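Local atomic coordinates of serine--tRNA ligase, cytoplasmic (Candida albicans, PDB entry 3QO8), a protein that attaches serine to tRNA(Ser) in two steps, first activating the amino acid with ATP to Ser-AMP and then transferring it to the acceptor end of the tRNA. Residues F298-Q303 with L405-R410; R318-S323 with E366-S371; V157-D162 with K446-N451. All blocks are in the same frame, centred on the assembly; numbering follows the deposited sequence. Where two conformers were deposited one is given.

How the interactions relate
Interactions 1 and 2 build adjoining walls of one active site, their centres about 12 Å apart, and both touch the seryl-adenylate analogue SSA. Interaction 1 meets its adenine, ribose and seryl ends; interaction 2 carries the ribose hydroxyls and the magnesium ion. Two probable hydrogen bonds tie them together directly, Gln303 NE2 to Met319 O at 3.0 Å and Arg410 NH1 to Glu366 O at 3.1 Å, while strand 297-307 runs on in the chain to helix 312-329. Interaction 3 lies apart at the surface, its centre about 25 Å from that of interaction 1 and 32 Å from that of interaction 2, and encloses both along the chain.

Interaction 1: residues F298-Q303 with L405-R410; sequences FEKIEQ and LSATER. With SSA (5'-O-(N-(L-seryl)-sulfamoyl)adenosine), chain B.
Ile301 O is gripped by two backbone donors, Leu405 N at 2.8 Å and Ser406 N at 3.1 Å, a classic beta bulge. Ile301 N returns a bond to Ser406 O, and Thr408 N reaches Glu299 O. Glu409 OE1 takes the N-H of Glu299 on its syn side at 2.9 Å, nearly straight (165°). The two carboxylates are turned 74° apart, with Glu299 OE1 2.6 Å from Glu409 OE2, a separation that suggests one acid is protonated. Ser276 and Asn188 of the same chain and Gln208 of the second subunit also hold the Glu299 carboxylate.

Phe298 lays one ring face over the adenine of SSA, whose N3 sits above the ring centre; on the opposite adenine face Arg410 NH2 reaches C4 at 3.6 Å, its guanidinium face turned to ribose C2'. Ala407 CB presses on C1' at 3.4 Å. Glu302, bent at chi2 (76°), which sets CD beside the seryl group, receives SSA N10 on OE2 and SSA OG on OE1, each at 2.7 Å; Lys300 NZ bridges to the same OE1 from above the carboxylate plane and also bonds Thr246. Adenine held between a motif 2 phenylalanine and the motif 3 arginine marks the class II synthetase active site.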
loop_
_atom_site.group_PDB
_atom_site.type_symbol
_atom_site.label_atom_id
_atom_site.label_comp_id
_atom_site.label_asym_id
_atom_site.label_seq_id
_atom_site.Cartn_x
_atom_site.Cartn_y
_atom_site.Cartn_z
ATOM N N PHE A 298 3.269 7.553 -0.097
ATOM C CA PHE A 298 2.449 8.763 -0.058
ATOM C C PHE A 298 1.214 8.563 -0.915
ATOM O O PHE A 298 1.178 7.645 -1.745
ATOM C CB PHE A 298 3.258 10.014 -0.503
ATOM C CG PHE A 298 3.751 9.962 -1.930
ATOM C CD1 PHE A 298 3.001 10.506 -2.961
ATOM C CD2 PHE A 298 4.973 9.371 -2.237
ATOM C CE1 PHE A 298 3.467 10.467 -4.283
ATOM C CE2 PHE A 298 5.431 9.301 -3.539
ATOM C CZ PHE A 298 4.689 9.855 -4.570
ATOM N N GLU A 299 0.189 9.381 -0.689
ATOM C CA GLU A 299 -1.011 9.336 -1.533
ATOM C C GLU A 299 -0.965 10.388 -2.639
ATOM O O GLU A 299 -0.361 11.444 -2.471
ATOM C CB GLU A 299 -2.282 9.515 -0.692
ATOM C CG GLU A 299 -2.619 8.269 0.177
ATOM C CD GLU A 299 -1.593 8.042 1.275
ATOM O OE1 GLU A 299 -1.490 8.898 2.175
ATOM O OE2 GLU A 299 -0.892 7.009 1.238
ATOM N N LYS A 300 -1.617 10.108 -3.763
ATOM C CA LYS A 300 -1.606 11.049 -4.877
ATOM C C LYS A 300 -2.890 10.936 -5.684
ATOM O O LYS A 300 -3.308 9.831 -6.065
ATOM C CB LYS A 300 -0.378 10.819 -5.781
ATOM C CG LYS A 300 -0.283 11.808 -6.981
ATOM C CD LYS A 300 1.109 11.766 -7.687
ATOM C CE LYS A 300 1.495 10.340 -8.140
ATOM N NZ LYS A 300 0.411 9.667 -8.915
ATOM N N ILE A 301 -3.523 12.081 -5.909
ATOM C CA ILE A 301 -4.565 12.214 -6.910
ATOM C C ILE A 301 -3.905 12.601 -8.235
ATOM O O ILE A 301 -3.225 13.625 -8.333
ATOM C CB ILE A 301 -5.616 13.271 -6.516
ATOM C CG1 ILE A 301 -6.220 12.932 -5.140
ATOM C CG2 ILE A 301 -6.696 13.370 -7.601
ATOM C CD1 ILE A 301 -6.723 11.490 -5.030
ATOM N N GLU A 302 -4.141 11.770 -9.246
ATOM C CA GLU A 302 -3.479 11.820 -10.535
ATOM C C GLU A 302 -4.495 12.152 -11.633
ATOM O O GLU A 302 -5.609 11.623 -11.634
ATOM C CB GLU A 302 -2.908 10.418 -10.824
ATOM C CG GLU A 302 -2.183 10.279 -12.160
ATOM C CD GLU A 302 -0.797 10.916 -12.145
ATOM O OE1 GLU A 302 -0.451 11.560 -11.127
ATOM O OE2 GLU A 302 -0.049 10.759 -13.147
ATOM N N GLN A 303 -4.121 13.020 -12.567
ATOM C CA GLN A 303 -4.887 13.166 -13.807
ATOM C C GLN A 303 -4.323 12.205 -14.840
ATOM O O GLN A 303 -3.121 12.221 -15.112
ATOM C CB GLN A 303 -4.739 14.576 -14.387
ATOM C CG GLN A 303 -5.227 15.688 -13.516
ATOM C CD GLN A 303 -5.058 17.028 -14.210
ATOM O OE1 GLN A 303 -5.700 17.293 -15.221
ATOM N NE2 GLN A 303 -4.172 17.862 -13.684
ATOM N N LEU A 405 -2.326 15.878 -9.802
ATOM C CA LEU A 405 -3.201 16.915 -9.273
ATOM C C LEU A 405 -2.661 17.294 -7.899
ATOM O O LEU A 405 -2.218 18.414 -7.696
ATOM C CB LEU A 405 -4.671 16.480 -9.176
ATOM C CG LEU A 405 -5.515 17.642 -8.626
ATOM C CD1 LEU A 405 -5.760 18.712 -9.702
ATOM C CD2 LEU A 405 -6.820 17.187 -8.020
ATOM N N SER A 406 -2.673 16.351 -6.960
ATOM C CA SER A 406 -2.057 16.590 -5.653
ATOM C C SER A 406 -1.407 15.346 -5.077
ATOM O O SER A 406 -2.080 14.341 -4.855
ATOM C CB SER A 406 -3.070 17.140 -4.646
ATOM O OG SER A 406 -2.470 17.319 -3.362
ATOM N N ALA A 407 -0.093 15.412 -4.869
ATOM C CA ALA A 407 0.591 14.459 -4.010
ATOM C C ALA A 407 0.326 14.971 -2.604
ATOM O O ALA A 407 0.813 16.033 -2.222
ATOM C CB ALA A 407 2.072 14.445 -4.311
ATOM N N THR A 408 -0.487 14.251 -1.839
ATOM C CA THR A 408 -1.145 14.895 -0.706
ATOM C C THR A 408 -0.210 15.245 0.466
ATOM O O THR A 408 -0.311 16.335 1.040
ATOM C CB THR A 408 -2.378 14.081 -0.216
ATOM O OG1 THR A 408 -1.951 12.779 0.194
ATOM C CG2 THR A 408 -3.402 13.913 -1.366
ATOM N N GLU A 409 0.669 14.330 0.845
ATOM C CA GLU A 409 1.576 14.623 1.956
ATOM C C GLU A 409 2.463 15.839 1.609
ATOM O O GLU A 409 2.671 16.721 2.447
ATOM C CB GLU A 409 2.437 13.411 2.323
ATOM C CG GLU A 409 1.710 12.381 3.261
ATOM C CD GLU A 409 0.832 11.374 2.517
ATOM O OE1 GLU A 409 0.752 11.436 1.278
ATOM O OE2 GLU A 409 0.203 10.516 3.188
ATOM N N ARG A 410 2.981 15.890 0.384
ATOM C CA ARG A 410 3.824 17.033 -0.000
ATOM C C ARG A 410 3.007 18.321 -0.111
ATOM O O ARG A 410 3.468 19.407 0.263
ATOM C CB ARG A 410 4.622 16.776 -1.287
ATOM C CG ARG A 410 5.605 17.924 -1.583
ATOM C CD ARG A 410 6.495 17.658 -2.803
ATOM N NE ARG A 410 7.406 16.550 -2.545
ATOM C CZ ARG A 410 8.384 16.194 -3.367
ATOM N NH1 ARG A 410 8.591 16.885 -4.489
ATOM N NH2 ARG A 410 9.163 15.166 -3.054
HETATM N N10 SSA B . 2.520 10.210 -12.708
HETATM C CA SSA B . 3.383 11.389 -12.690
HETATM C CB SSA B . 2.543 12.649 -12.481
HETATM O OG SSA B . 2.021 12.690 -11.138
HETATM C C9 SSA B . 4.411 11.269 -11.601
HETATM O O9 SSA B . 4.393 10.341 -10.801
HETATM N N8 SSA B . 5.330 12.229 -11.559
HETATM S S1 SSA B . 6.310 12.444 -10.310
HETATM O O1S SSA B . 7.296 11.409 -10.181
HETATM O O2S SSA B . 6.949 13.710 -10.455
HETATM O "O5'" SSA B . 5.482 12.514 -9.013
HETATM C "C5'" SSA B . 4.380 13.397 -8.896
HETATM C "C4'" SSA B . 4.477 14.155 -7.568
HETATM O "O4'" SSA B . 4.481 13.290 -6.426
HETATM C "C3'" SSA B . 5.744 14.967 -7.419
HETATM O "O3'" SSA B . 5.638 16.183 -8.176
HETATM C "C2'" SSA B . 5.770 15.186 -5.911
HETATM O "O2'" SSA B . 4.858 16.237 -5.540
HETATM C "C1'" SSA B . 5.217 13.872 -5.358
HETATM N N9 SSA B . 6.324 12.971 -4.974
HETATM C C8 SSA B . 7.189 12.357 -5.796
HETATM N N7 SSA B . 8.055 11.636 -5.051
HETATM C C5 SSA B . 7.711 11.804 -3.761
HETATM C C6 SSA B . 8.215 11.312 -2.572
HETATM N N6 SSA B . 9.281 10.484 -2.605
HETATM N N1 SSA B . 7.632 11.670 -1.405
HETATM C C2 SSA B . 6.577 12.493 -1.394
HETATM N N3 SSA B . 6.060 12.976 -2.531
HETATM C C4 SSA B . 6.623 12.653 -3.718
#

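Interaction 2: residues R318-S323 with E366-S371; sequences RMIGCS and ELVSCS. With MG (magnesium ion), chain C; SSA (5'-O-(N-(L-seryl)-sulfamoyl)adenosine), chain B.
Cys370 and Ile320 make the main apolar contact between helix 318-323 and strand 366-371. The Cys370 sulfur is anti to its backbone N (chi1 177°) and lies beside the helix backbone, 3.8 Å from Ile320 N and 4.1 Å from Met319 CB. Ile320 answers with its delta methyl: CG1 is anti to the backbone N (chi1 -172°), and CD1 comes within 3.9 Å of Cys370 CB and more loosely against Val368 CG1. The same valine methyl packs on Ser323 OG at 4.1 Å, a van der Waals contact; the hydroxyl is hydrogen-bonded to Thr404 O.

Of the two segments only the strand binds the metal. The magnesium ion is bound by Glu366 OE2, Ser369 OG, the sulfamoyl oxygen O2S of SSA and three waters, six ligands in all. Ser369 OG lies 2.4 Å from the ion and is also hydrogen-bonded to Asp353.

Hydrogen bonds to the ligand hold its ribose. Glu366 OE2 accepts from SSA O3' at 2.7 Å while binding the metal, so one oxygen links cation and sugar, and Leu367 O accepts from SSA O2' at 3.1 Å.

The helix axis passes 8.9 Å from the strand axis and runs nearly antiparallel to it (166°). Val368 and Cys370 point toward the helix; Ser369 points away from it. Strand 363-372 lies between strands 350-358 and 399-404, joined to Leu354 through a classic beta bulge at Leu367-Val368, and helix 312-329 also packs on strand 399-404 through Met319 and Ser323.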
loop_
_atom_site.group_PDB
_atom_site.type_symbol
_atom_site.label_atom_id
_atom_site.label_comp_id
_atom_site.label_asym_id
_atom_site.label_seq_id
_atom_site.Cartn_x
_atom_site.Cartn_y
_atom_site.Cartn_z
ATOM N N ARG A 318 -4.881 22.029 -20.987
ATOM C CA ARG A 318 -6.049 21.860 -20.130
ATOM C C ARG A 318 -5.664 21.232 -18.787
ATOM O O ARG A 318 -6.150 21.632 -17.729
ATOM C CB ARG A 318 -7.066 20.982 -20.856
ATOM C CG ARG A 318 -8.479 21.035 -20.315
ATOM C CD ARG A 318 -9.467 20.502 -21.354
ATOM N NE ARG A 318 -9.596 21.403 -22.498
ATOM C CZ ARG A 318 -9.421 21.052 -23.769
ATOM N NH1 ARG A 318 -9.103 19.803 -24.095
ATOM N NH2 ARG A 318 -9.567 21.959 -24.725
ATOM N N MET A 319 -4.792 20.230 -18.840
ATOM C CA MET A 319 -4.407 19.498 -17.637
ATOM C C MET A 319 -3.540 20.321 -16.675
ATOM O O MET A 319 -3.771 20.300 -15.463
ATOM C CB MET A 319 -3.703 18.186 -17.997
ATOM C CG MET A 319 -4.617 17.200 -18.714
ATOM S SD MET A 319 -3.719 15.837 -19.459
ATOM C CE MET A 319 -3.151 14.955 -17.994
ATOM N N ILE A 320 -2.541 21.030 -17.194
ATOM C CA ILE A 320 -1.730 21.864 -16.301
ATOM C C ILE A 320 -2.622 22.984 -15.771
ATOM O O ILE A 320 -2.489 23.411 -14.620
ATOM C CB ILE A 320 -0.424 22.401 -16.975
ATOM C CG1 ILE A 320 0.475 23.090 -15.933
ATOM C CG2 ILE A 320 -0.740 23.318 -18.155
ATOM C CD1 ILE A 320 0.970 22.101 -14.853
ATOM N N GLY A 321 -3.562 23.427 -16.600
ATOM C CA GLY A 321 -4.506 24.455 -16.185
ATOM C C GLY A 321 -5.362 23.964 -15.022
ATOM O O GLY A 321 -5.629 24.699 -14.062
ATOM N N CYS A 322 -5.799 22.715 -15.104
ATOM C CA CYS A 322 -6.550 22.099 -14.002
ATOM C C CYS A 322 -5.751 22.105 -12.696
ATOM O O CYS A 322 -6.285 22.415 -11.634
ATOM C CB CYS A 322 -6.964 20.650 -14.332
ATOM S SG CYS A 322 -8.443 20.511 -15.352
ATOM N N SER A 323 -4.483 21.720 -12.763
ATOM C CA SER A 323 -3.652 21.738 -11.558
ATOM C C SER A 323 -3.432 23.164 -11.031
ATOM O O SER A 323 -3.442 23.411 -9.817
ATOM C CB SER A 323 -2.324 21.040 -11.827
ATOM O OG SER A 323 -2.541 19.649 -12.064
ATOM N N GLU A 366 8.910 21.514 -6.302
ATOM C CA GLU A 366 8.040 20.749 -7.180
ATOM C C GLU A 366 6.858 20.080 -6.446
ATOM O O GLU A 366 7.063 19.326 -5.502
ATOM C CB GLU A 366 8.870 19.679 -7.869
ATOM C CG GLU A 366 8.037 18.755 -8.748
ATOM C CD GLU A 366 8.728 17.435 -9.010
ATOM O OE1 GLU A 366 9.969 17.370 -8.890
ATOM O OE2 GLU A 366 8.024 16.463 -9.337
ATOM N N LEU A 367 5.630 20.356 -6.881
ATOM C CA LEU A 367 4.444 19.633 -6.372
ATOM C C LEU A 367 3.743 18.837 -7.476
ATOM O O LEU A 367 2.937 17.953 -7.198
ATOM C CB LEU A 367 3.411 20.599 -5.783
ATOM C CG LEU A 367 3.783 21.381 -4.519
ATOM C CD1 LEU A 367 2.533 22.001 -3.938
ATOM C CD2 LEU A 367 4.439 20.478 -3.492
ATOM N N VAL A 368 4.017 19.195 -8.726
ATOM C CA VAL A 368 3.296 18.646 -9.859
ATOM C C VAL A 368 4.205 18.462 -11.063
ATOM O O VAL A 368 4.990 19.364 -11.388
ATOM C CB VAL A 368 2.122 19.581 -10.272
ATOM C CG1 VAL A 368 1.560 19.182 -11.637
ATOM C CG2 VAL A 368 1.025 19.581 -9.210
ATOM N N SER A 369 4.107 17.298 -11.714
ATOM C CA SER A 369 4.652 17.125 -13.060
ATOM C C SER A 369 3.513 16.783 -14.004
ATOM O O SER A 369 2.665 15.952 -13.686
ATOM C CB SER A 369 5.698 16.009 -13.122
ATOM O OG SER A 369 6.919 16.430 -12.552
ATOM N N CYS A 370 3.518 17.416 -15.170
ATOM C CA CYS A 370 2.485 17.255 -16.177
ATOM C C CYS A 370 3.179 16.938 -17.503
ATOM O O CYS A 370 3.979 17.736 -17.990
ATOM C CB CYS A 370 1.681 18.559 -16.296
ATOM S SG CYS A 370 0.370 18.561 -17.596
ATOM N N SER A 371 2.883 15.775 -18.075
ATOM C CA SER A 371 3.607 15.275 -19.237
ATOM C C SER A 371 2.674 14.859 -20.358
ATOM O O SER A 371 1.656 14.230 -20.115
ATOM C CB SER A 371 4.440 14.048 -18.851
ATOM O OG SER A 371 5.386 14.358 -17.843
HETATM MG MG MG C . 8.584 15.205 -11.329
HETATM N N10 SSA B . 2.520 10.210 -12.708
HETATM C CA SSA B . 3.383 11.389 -12.690
HETATM C CB SSA B . 2.543 12.649 -12.481
HETATM O OG SSA B . 2.021 12.690 -11.138
HETATM C C9 SSA B . 4.411 11.269 -11.601
HETATM O O9 SSA B . 4.393 10.341 -10.801
HETATM N N8 SSA B . 5.330 12.229 -11.559
HETATM S S1 SSA B . 6.310 12.444 -10.310
HETATM O O1S SSA B . 7.296 11.409 -10.181
HETATM O O2S SSA B . 6.949 13.710 -10.455
HETATM O "O5'" SSA B . 5.482 12.514 -9.013
HETATM C "C5'" SSA B . 4.380 13.397 -8.896
HETATM C "C4'" SSA B . 4.477 14.155 -7.568
HETATM O "O4'" SSA B . 4.481 13.290 -6.426
HETATM C "C3'" SSA B . 5.744 14.967 -7.419
HETATM O "O3'" SSA B . 5.638 16.183 -8.176
HETATM C "C2'" SSA B . 5.770 15.186 -5.911
HETATM O "O2'" SSA B . 4.858 16.237 -5.540
HETATM C "C1'" SSA B . 5.217 13.872 -5.358
HETATM N N9 SSA B . 6.324 12.971 -4.974
HETATM C C8 SSA B . 7.189 12.357 -5.796
HETATM N N7 SSA B . 8.055 11.636 -5.051
HETATM C C5 SSA B . 7.711 11.804 -3.761
HETATM C C6 SSA B . 8.215 11.312 -2.572
HETATM N N6 SSA B . 9.281 10.484 -2.605
HETATM N N1 SSA B . 7.632 11.670 -1.405
HETATM C C2 SSA B . 6.577 12.493 -1.394
HETATM N N3 SSA B . 6.060 12.976 -2.531
HETATM C C4 SSA B . 6.623 12.653 -3.718
HETATM O O HOH W 1 10.692 14.212 -10.373
HETATM O O HOH W 2 10.183 16.771 -12.154
HETATM O O HOH W 3 8.864 13.580 -13.337
#

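Interaction 3: residues V157-D162 with K446-N451; sequences VLLRLD and KELPKN
Arg160 and Lys446 join the C-terminal end of helix 154-160, closed by a Schellman motif at Asp162, to the chain that follows strand 441-443. Asp162 leaves the helix with positive phi, and its carboxylate lies close to the lysine.

Hydrogen bonds run both ways between the two residues. Lys446 N donates to Arg160 O at 3.0 Å. The Arg160 chain is bent at chi3 (63°), which places NE where it donates to Lys446 O at 2.8 Å and nearly straight (169°), with the oxygen at the guanidinium edge and close to its plane. The paired bonds hold the backbone of Lys446, through both its N and its O, against the last helical turn and would limit rotation of the guanidinium.

Charged groups add to this. Lys446 NZ forms a salt bridge with Asp162 OD1 at 3.2 Å, arriving from above the carboxylate plane, while Asp162 OD2 pairs with Arg181. Glu447 OE1 lies over one guanidinium face of Arg160; the two side chains run side by side, their flat groups 22° apart. That oxygen makes only a long salt bridge to Arg160 NH2 at 3.9 Å, an attraction of charges with no N-H directed at it.

Apolar contacts centre on Leu448, whose side chain crosses that of Arg160 at about a right angle. Leu448 CD2 meets the aliphatic part of the arginine, 3.7 Å from Arg160 CG. Val157, Leu158 and Leu161, from the helix and the turn that ends it, pack on Leu416 of helix 408-419. Two leucine methyls, Leu159 CD2 and Leu448 CD2, close the contact, 4.0 Å apart.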
loop_
_atom_site.group_PDB
_atom_site.type_symbol
_atom_site.label_atom_id
_atom_site.label_comp_id
_atom_site.label_asym_id
_atom_site.label_seq_id
_atom_site.Cartn_x
_atom_site.Cartn_y
_atom_site.Cartn_z
ATOM N N VAL A 157 5.981 22.840 11.893
ATOM C CA VAL A 157 4.550 23.087 12.020
ATOM C C VAL A 157 3.816 21.783 12.333
ATOM O O VAL A 157 3.053 21.708 13.290
ATOM C CB VAL A 157 3.979 23.699 10.740
ATOM C CG1 VAL A 157 2.450 23.852 10.847
ATOM C CG2 VAL A 157 4.657 25.062 10.461
ATOM N N LEU A 158 4.059 20.748 11.536
ATOM C CA LEU A 158 3.329 19.496 11.710
ATOM C C LEU A 158 3.599 18.901 13.083
ATOM O O LEU A 158 2.706 18.348 13.700
ATOM C CB LEU A 158 3.682 18.492 10.614
ATOM C CG LEU A 158 2.770 17.271 10.440
ATOM C CD1 LEU A 158 1.280 17.659 10.340
ATOM C CD2 LEU A 158 3.213 16.498 9.204
ATOM N N LEU A 159 4.829 19.023 13.568
ATOM C CA LEU A 159 5.135 18.551 14.912
ATOM C C LEU A 159 4.385 19.366 15.976
ATOM O O LEU A 159 3.819 18.811 16.907
ATOM C CB LEU A 159 6.644 18.610 15.172
ATOM C CG LEU A 159 7.128 17.788 16.360
ATOM C CD1 LEU A 159 6.863 16.317 16.092
ATOM C CD2 LEU A 159 8.605 18.027 16.613
ATOM N N ARG A 160 4.379 20.689 15.851
ATOM C CA ARG A 160 3.718 21.511 16.864
ATOM C C ARG A 160 2.213 21.237 16.893
ATOM O O ARG A 160 1.570 21.390 17.932
ATOM C CB ARG A 160 4.002 23.009 16.636
ATOM C CG ARG A 160 5.437 23.423 16.949
ATOM C CD ARG A 160 5.495 24.892 17.363
ATOM N NE ARG A 160 4.742 25.132 18.592
ATOM C CZ ARG A 160 4.483 26.339 19.094
ATOM N NH1 ARG A 160 4.917 27.426 18.477
ATOM N NH2 ARG A 160 3.789 26.457 20.220
ATOM N N LEU A 161 1.662 20.815 15.755
ATOM C CA LEU A 161 0.244 20.478 15.663
ATOM C C LEU A 161 -0.051 19.070 16.185
ATOM O O LEU A 161 -1.207 18.662 16.274
ATOM C CB LEU A 161 -0.245 20.594 14.212
ATOM C CG LEU A 161 -0.288 22.008 13.621
ATOM C CD1 LEU A 161 -0.595 21.979 12.123
ATOM C CD2 LEU A 161 -1.309 22.861 14.369
ATOM N N ASP A 162 1.002 18.335 16.527
ATOM C CA ASP A 162 0.873 16.920 16.855
ATOM C C ASP A 162 0.159 16.201 15.702
ATOM O O ASP A 162 -0.774 15.434 15.923
ATOM C CB ASP A 162 0.087 16.733 18.154
ATOM C CG ASP A 162 0.189 15.319 18.704
ATOM O OD1 ASP A 162 1.209 14.636 18.435
ATOM O OD2 ASP A 162 -0.754 14.894 19.412
ATOM N N LYS A 446 1.989 21.441 20.877
ATOM C CA LYS A 446 3.290 21.108 21.446
ATOM C C LYS A 446 4.272 22.219 21.113
ATOM O O LYS A 446 4.078 22.938 20.138
ATOM C CB LYS A 446 3.804 19.790 20.852
ATOM C CG LYS A 446 2.805 18.635 20.950
ATOM C CD LYS A 446 3.431 17.278 20.638
ATOM C CE LYS A 446 3.844 17.180 19.181
ATOM N NZ LYS A 446 4.203 15.793 18.757
ATOM N N GLU A 447 5.319 22.357 21.922
ATOM C CA GLU A 447 6.404 23.284 21.617
ATOM C C GLU A 447 7.529 22.512 20.945
ATOM O O GLU A 447 7.661 21.311 21.158
ATOM C CB GLU A 447 6.939 23.923 22.904
ATOM C CG GLU A 447 5.912 24.708 23.704
ATOM C CD GLU A 447 5.972 26.202 23.435
ATOM O OE1 GLU A 447 6.868 26.644 22.678
ATOM O OE2 GLU A 447 5.121 26.936 23.984
ATOM N N LEU A 448 8.345 23.188 20.141
ATOM C CA LEU A 448 9.538 22.543 19.604
ATOM C C LEU A 448 10.600 22.525 20.696
ATOM O O LEU A 448 10.699 23.468 21.482
ATOM C CB LEU A 448 10.078 23.285 18.382
ATOM C CG LEU A 448 9.224 23.380 17.119
ATOM C CD1 LEU A 448 9.979 24.152 16.056
ATOM C CD2 LEU A 448 8.856 21.997 16.625
ATOM N N PRO A 449 11.401 21.454 20.753
ATOM C CA PRO A 449 12.467 21.405 21.758
ATOM C C PRO A 449 13.420 22.596 21.634
ATOM O O PRO A 449 13.837 23.148 22.651
ATOM C CB PRO A 449 13.194 20.090 21.444
ATOM C CG PRO A 449 12.800 19.747 20.045
ATOM C CD PRO A 449 11.404 20.269 19.880
ATOM N N LYS A 450 13.730 23.005 20.406
ATOM C CA LYS A 450 14.737 24.040 20.180
ATOM C C LYS A 450 14.262 25.474 20.462
ATOM O O LYS A 450 14.950 26.227 21.151
ATOM C CB LYS A 450 15.312 23.938 18.762
ATOM C CG LYS A 450 14.449 24.559 17.677
ATOM C CD LYS A 450 15.311 25.078 16.535
ATOM C CE LYS A 450 14.496 25.892 15.542
ATOM N NZ LYS A 450 15.367 26.472 14.480
ATOM N N ASN A 451 13.097 25.836 19.929
ATOM C CA ASN A 451 12.572 27.208 19.996
ATOM C C ASN A 451 13.629 28.296 20.232
ATOM O O ASN A 451 13.372 29.489 20.050
ATOM C CB ASN A 451 11.437 27.319 21.025
ATOM C CG ASN A 451 11.912 27.110 22.452
ATOM O OD1 ASN A 451 13.063 27.396 22.791
ATOM N ND2 ASN A 451 11.020 26.609 23.300
#